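Local coordinates for uncharacterized protein (Alicyclobacillus acidocaldarius subsp. acidocaldarius, PDB 3RQB) that is of unknown function but, as a protein with two hot dog domains, probably hydrolyses acyl-CoA thioesters, at residues S90-L96 and A108-I114. Residues are numbered along the deposited sequence; the frame is centred on the assembly and turned at random.
Sequences STQHFTL and ATAVFGI
The β-hairpin of strands 91-100 and 103-113 in the N-terminal hot dog domain pairs S90-L96 with A108-I114, antiparallel; the axes of 91-96 and 108-113 come within 4.3 Å. Q92/F112, F94/A110 and L96/A108 are the hydrogen-bonded pairs, each giving two N-H to O=C bonds; F94 N to A110 O, 2.8 Å, is close to straight at 171°. One more bond, I114 N to S90 O, extends the pairing past T91 and G113.

Side chains alternate along each strand, so the hydrogen-bonded pairs put Q92, F94, L96, A108, A110 and F112 on one face. There the two phenyl rings meet obliquely, planes 64° apart, with F94 CD1 3.7 Å from F112 CD1. A51, A52 and M53 of helix 41-53 pack over this side. L96 sets CD1 4.1 Å from A108 CB. Q92 is stretched out on the same face, CG anti to its backbone N (chi1 -164°), which carries the amide out to where OE1 accepts a bond from L59 N.

The other face carries the non-hydrogen-bonded pairs H93/V111 and T95/T109. V111 CG1 sits over one face of the imidazole, 4.2 Å from the ring centroid in a CH-π contact, while V111 CG2 touches H93 CD2 at 3.8 Å. F69 and N68 of the second subunit pack on H93 and V111, and T109 meets T109 of that subunit.

The hairpin is thus two-sided: backbone bonds hold the strands, F94, L96 and F112 pack as an apolar surface on helix 41-53 with the Q92 amide bonded to L59 N beside them, and the face bearing H93 is given to the dimer.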
ATOM      1  N   SER B  90       3.043 -22.009  -3.582  1.00 63.87           N
ATOM      2  CA  SER B  90       3.681 -21.261  -2.511  1.00 60.32           C
ATOM      3  C   SER B  90       2.921 -20.025  -2.030  1.00 55.70           C
ATOM      4  O   SER B  90       3.447 -19.253  -1.233  1.00 57.18           O
ATOM      5  CB  SER B  90       5.088 -20.867  -2.947  1.00 68.93           C
ATOM      6  OG  SER B  90       5.087 -20.486  -4.313  1.00 77.87           O
ATOM      7  N   THR B  91       1.720 -19.786  -2.547  1.00 53.92           N
ATOM      8  CA  THR B  91       1.095 -18.478  -2.326  1.00 46.22           C
ATOM      9  C   THR B  91      -0.453 -18.460  -2.305  1.00 51.48           C
ATOM     10  O   THR B  91      -1.101 -19.244  -3.002  1.00 63.72           O
ATOM     11  CB  THR B  91       1.643 -17.488  -3.368  1.00 48.66           C
ATOM     12  OG1 THR B  91       1.711 -16.180  -2.805  1.00 51.04           O
ATOM     13  CG2 THR B  91       0.793 -17.483  -4.634  1.00 53.39           C
ATOM     14  N   GLN B  92      -1.036 -17.569  -1.497  1.00 50.39           N
ATOM     15  CA  GLN B  92      -2.495 -17.522  -1.279  1.00 49.94           C
ATOM     16  C   GLN B  92      -3.086 -16.102  -1.094  1.00 50.49           C
ATOM     17  O   GLN B  92      -2.548 -15.299  -0.327  1.00 52.30           O
ATOM     18  CB  GLN B  92      -2.843 -18.373  -0.059  1.00 51.27           C
ATOM     19  CG  GLN B  92      -4.308 -18.730   0.057  1.00 55.84           C
ATOM     20  CD  GLN B  92      -4.615 -19.441   1.355  1.00 61.76           C
ATOM     21  OE1 GLN B  92      -3.869 -19.327   2.327  1.00 61.40           O
ATOM     22  NE2 GLN B  92      -5.715 -20.181   1.380  1.00 66.61           N
ATOM     23  N   HIS B  93      -4.210 -15.811  -1.755  1.00 46.91           N
ATOM     24  CA  HIS B  93      -4.830 -14.480  -1.689  1.00 46.20           C
ATOM     25  C   HIS B  93      -6.207 -14.483  -1.019  1.00 48.03           C
ATOM     26  O   HIS B  93      -7.070 -15.287  -1.380  1.00 46.56           O
ATOM     27  CB  HIS B  93      -5.010 -13.896  -3.092  1.00 45.59           C
ATOM     28  CG  HIS B  93      -3.748 -13.407  -3.725  1.00 51.88           C
ATOM     29  ND1 HIS B  93      -2.799 -14.259  -4.249  1.00 52.80           N
ATOM     30  CD2 HIS B  93      -3.294 -12.150  -3.950  1.00 63.00           C
ATOM     31  CE1 HIS B  93      -1.808 -13.549  -4.760  1.00 58.60           C
ATOM     32  NE2 HIS B  93      -2.082 -12.267  -4.591  1.00 66.30           N
ATOM     33  N   PHE B  94      -6.427 -13.558  -0.083  1.00 44.16           N
ATOM     34  CA  PHE B  94      -7.709 -13.454   0.627  1.00 38.84           C
ATOM     35  C   PHE B  94      -8.448 -12.156   0.346  1.00 34.01           C
ATOM     36  O   PHE B  94      -7.831 -11.110   0.146  1.00 32.17           O
ATOM     37  CB  PHE B  94      -7.504 -13.558   2.141  1.00 44.01           C
ATOM     38  CG  PHE B  94      -7.320 -14.962   2.634  1.00 53.23           C
ATOM     39  CD1 PHE B  94      -6.073 -15.566   2.597  1.00 55.29           C
ATOM     40  CD2 PHE B  94      -8.393 -15.677   3.148  1.00 56.49           C
ATOM     41  CE1 PHE B  94      -5.902 -16.864   3.050  1.00 58.54           C
ATOM     42  CE2 PHE B  94      -8.228 -16.976   3.606  1.00 58.76           C
ATOM     43  CZ  PHE B  94      -6.979 -17.572   3.554  1.00 58.28           C
ATOM     44  N   THR B  95      -9.775 -12.225   0.358  1.00 41.14           N
ATOM     45  CA  THR B  95     -10.622 -11.034   0.254  1.00 47.73           C
ATOM     46  C   THR B  95     -11.538 -10.966   1.472  1.00 49.47           C
ATOM     47  O   THR B  95     -12.277 -11.906   1.752  1.00 51.73           O
ATOM     48  CB  THR B  95     -11.478 -11.047  -1.033  1.00 49.50           C
ATOM     49  OG1 THR B  95     -10.678 -10.636  -2.152  1.00 52.94           O
ATOM     50  CG2 THR B  95     -12.673 -10.108  -0.891  1.00 52.94           C
ATOM     51  N   LEU B  96     -11.494  -9.865   2.209  1.00 47.41           N
ATOM     52  CA  LEU B  96     -12.269  -9.805   3.441  1.00 50.79           C
ATOM     53  C   LEU B  96     -13.169  -8.593   3.554  1.00 53.12           C
ATOM     54  O   LEU B  96     -12.899  -7.517   3.003  1.00 45.97           O
ATOM     55  CB  LEU B  96     -11.366  -9.878   4.668  1.00 60.22           C
ATOM     56  CG  LEU B  96     -10.241 -10.904   4.611  1.00 64.83           C
ATOM     57  CD1 LEU B  96      -9.006 -10.275   3.986  1.00 66.47           C
ATOM     58  CD2 LEU B  96      -9.932 -11.409   5.997  1.00 65.55           C
ATOM     59  N   ALA B 108     -10.601  -5.593   3.293  1.00 51.41           N
ATOM     60  CA  ALA B 108      -9.174  -5.845   3.297  1.00 48.18           C
ATOM     61  C   ALA B 108      -8.823  -6.916   2.283  1.00 47.71           C
ATOM     62  O   ALA B 108      -9.652  -7.760   1.943  1.00 51.00           O
ATOM     63  CB  ALA B 108      -8.714  -6.262   4.692  1.00 45.57           C
ATOM     64  N   THR B 109      -7.593  -6.871   1.793  1.00 42.32           N
ATOM     65  CA  THR B 109      -7.069  -7.951   0.975  1.00 45.96           C
ATOM     66  C   THR B 109      -5.754  -8.395   1.605  1.00 45.51           C
ATOM     67  O   THR B 109      -5.023  -7.588   2.190  1.00 39.45           O
ATOM     68  CB  THR B 109      -6.869  -7.539  -0.514  1.00 61.42           C
ATOM     69  OG1 THR B 109      -5.892  -6.492  -0.610  1.00 63.38           O
ATOM     70  CG2 THR B 109      -8.184  -7.065  -1.135  1.00 59.74           C
ATOM     71  N   ALA B 110      -5.458  -9.683   1.505  1.00 47.57           N
ATOM     72  CA  ALA B 110      -4.238 -10.201   2.102  1.00 43.89           C
ATOM     73  C   ALA B 110      -3.569 -11.245   1.223  1.00 47.52           C
ATOM     74  O   ALA B 110      -4.224 -11.975   0.460  1.00 48.78           O
ATOM     75  CB  ALA B 110      -4.516 -10.774   3.493  1.00 30.61           C
ATOM     76  N   VAL B 111      -2.252 -11.313   1.348  1.00 39.92           N
ATOM     77  CA  VAL B 111      -1.491 -12.305   0.634  1.00 34.93           C
ATOM     78  C   VAL B 111      -0.740 -13.159   1.632  1.00 38.25           C
ATOM     79  O   VAL B 111       0.027 -12.649   2.435  1.00 32.97           O
ATOM     80  CB  VAL B 111      -0.496 -11.642  -0.310  1.00 29.40           C
ATOM     81  CG1 VAL B 111       0.146 -12.687  -1.203  1.00 25.07           C
ATOM     82  CG2 VAL B 111      -1.206 -10.573  -1.144  1.00 34.14           C
ATOM     83  N   PHE B 112      -0.972 -14.466   1.574  1.00 47.94           N
ATOM     84  CA  PHE B 112      -0.221 -15.427   2.375  1.00 48.30           C
ATOM     85  C   PHE B 112       0.661 -16.233   1.458  1.00 45.07           C
ATOM     86  O   PHE B 112       0.328 -16.437   0.297  1.00 47.34           O
ATOM     87  CB  PHE B 112      -1.156 -16.386   3.093  1.00 49.72           C
ATOM     88  CG  PHE B 112      -1.815 -15.797   4.285  1.00 55.80           C
ATOM     89  CD1 PHE B 112      -2.769 -14.803   4.145  1.00 58.34           C
ATOM     90  CD2 PHE B 112      -1.493 -16.243   5.551  1.00 60.83           C
ATOM     91  CE1 PHE B 112      -3.393 -14.264   5.250  1.00 56.22           C
ATOM     92  CE2 PHE B 112      -2.112 -15.706   6.662  1.00 63.89           C
ATOM     93  CZ  PHE B 112      -3.065 -14.713   6.511  1.00 57.44           C
ATOM     94  N   GLY B 113       1.791 -16.692   1.976  1.00 42.34           N
ATOM     95  CA  GLY B 113       2.677 -17.518   1.186  1.00 44.32           C
ATOM     96  C   GLY B 113       3.715 -18.230   2.023  1.00 49.39           C
ATOM     97  O   GLY B 113       4.026 -17.814   3.141  1.00 42.88           O
ATOM     98  N   ILE B 114       4.248 -19.317   1.479  1.00 56.18           N
ATOM     99  CA  ILE B 114       5.327 -20.039   2.124  1.00 51.17           C
ATOM    100  C   ILE B 114       6.633 -19.614   1.498  1.00 54.18           C
ATOM    101  O   ILE B 114       6.822 -19.744   0.281  1.00 60.65           O
ATOM    102  CB  ILE B 114       5.170 -21.550   1.945  1.00 45.69           C
ATOM    103  CG1 ILE B 114       3.794 -21.995   2.457  1.00 51.06           C
ATOM    104  CG2 ILE B 114       6.327 -22.286   2.646  1.00 37.96           C
ATOM    105  CD1 ILE B 114       3.038 -22.912   1.503  1.00 51.51           C
TER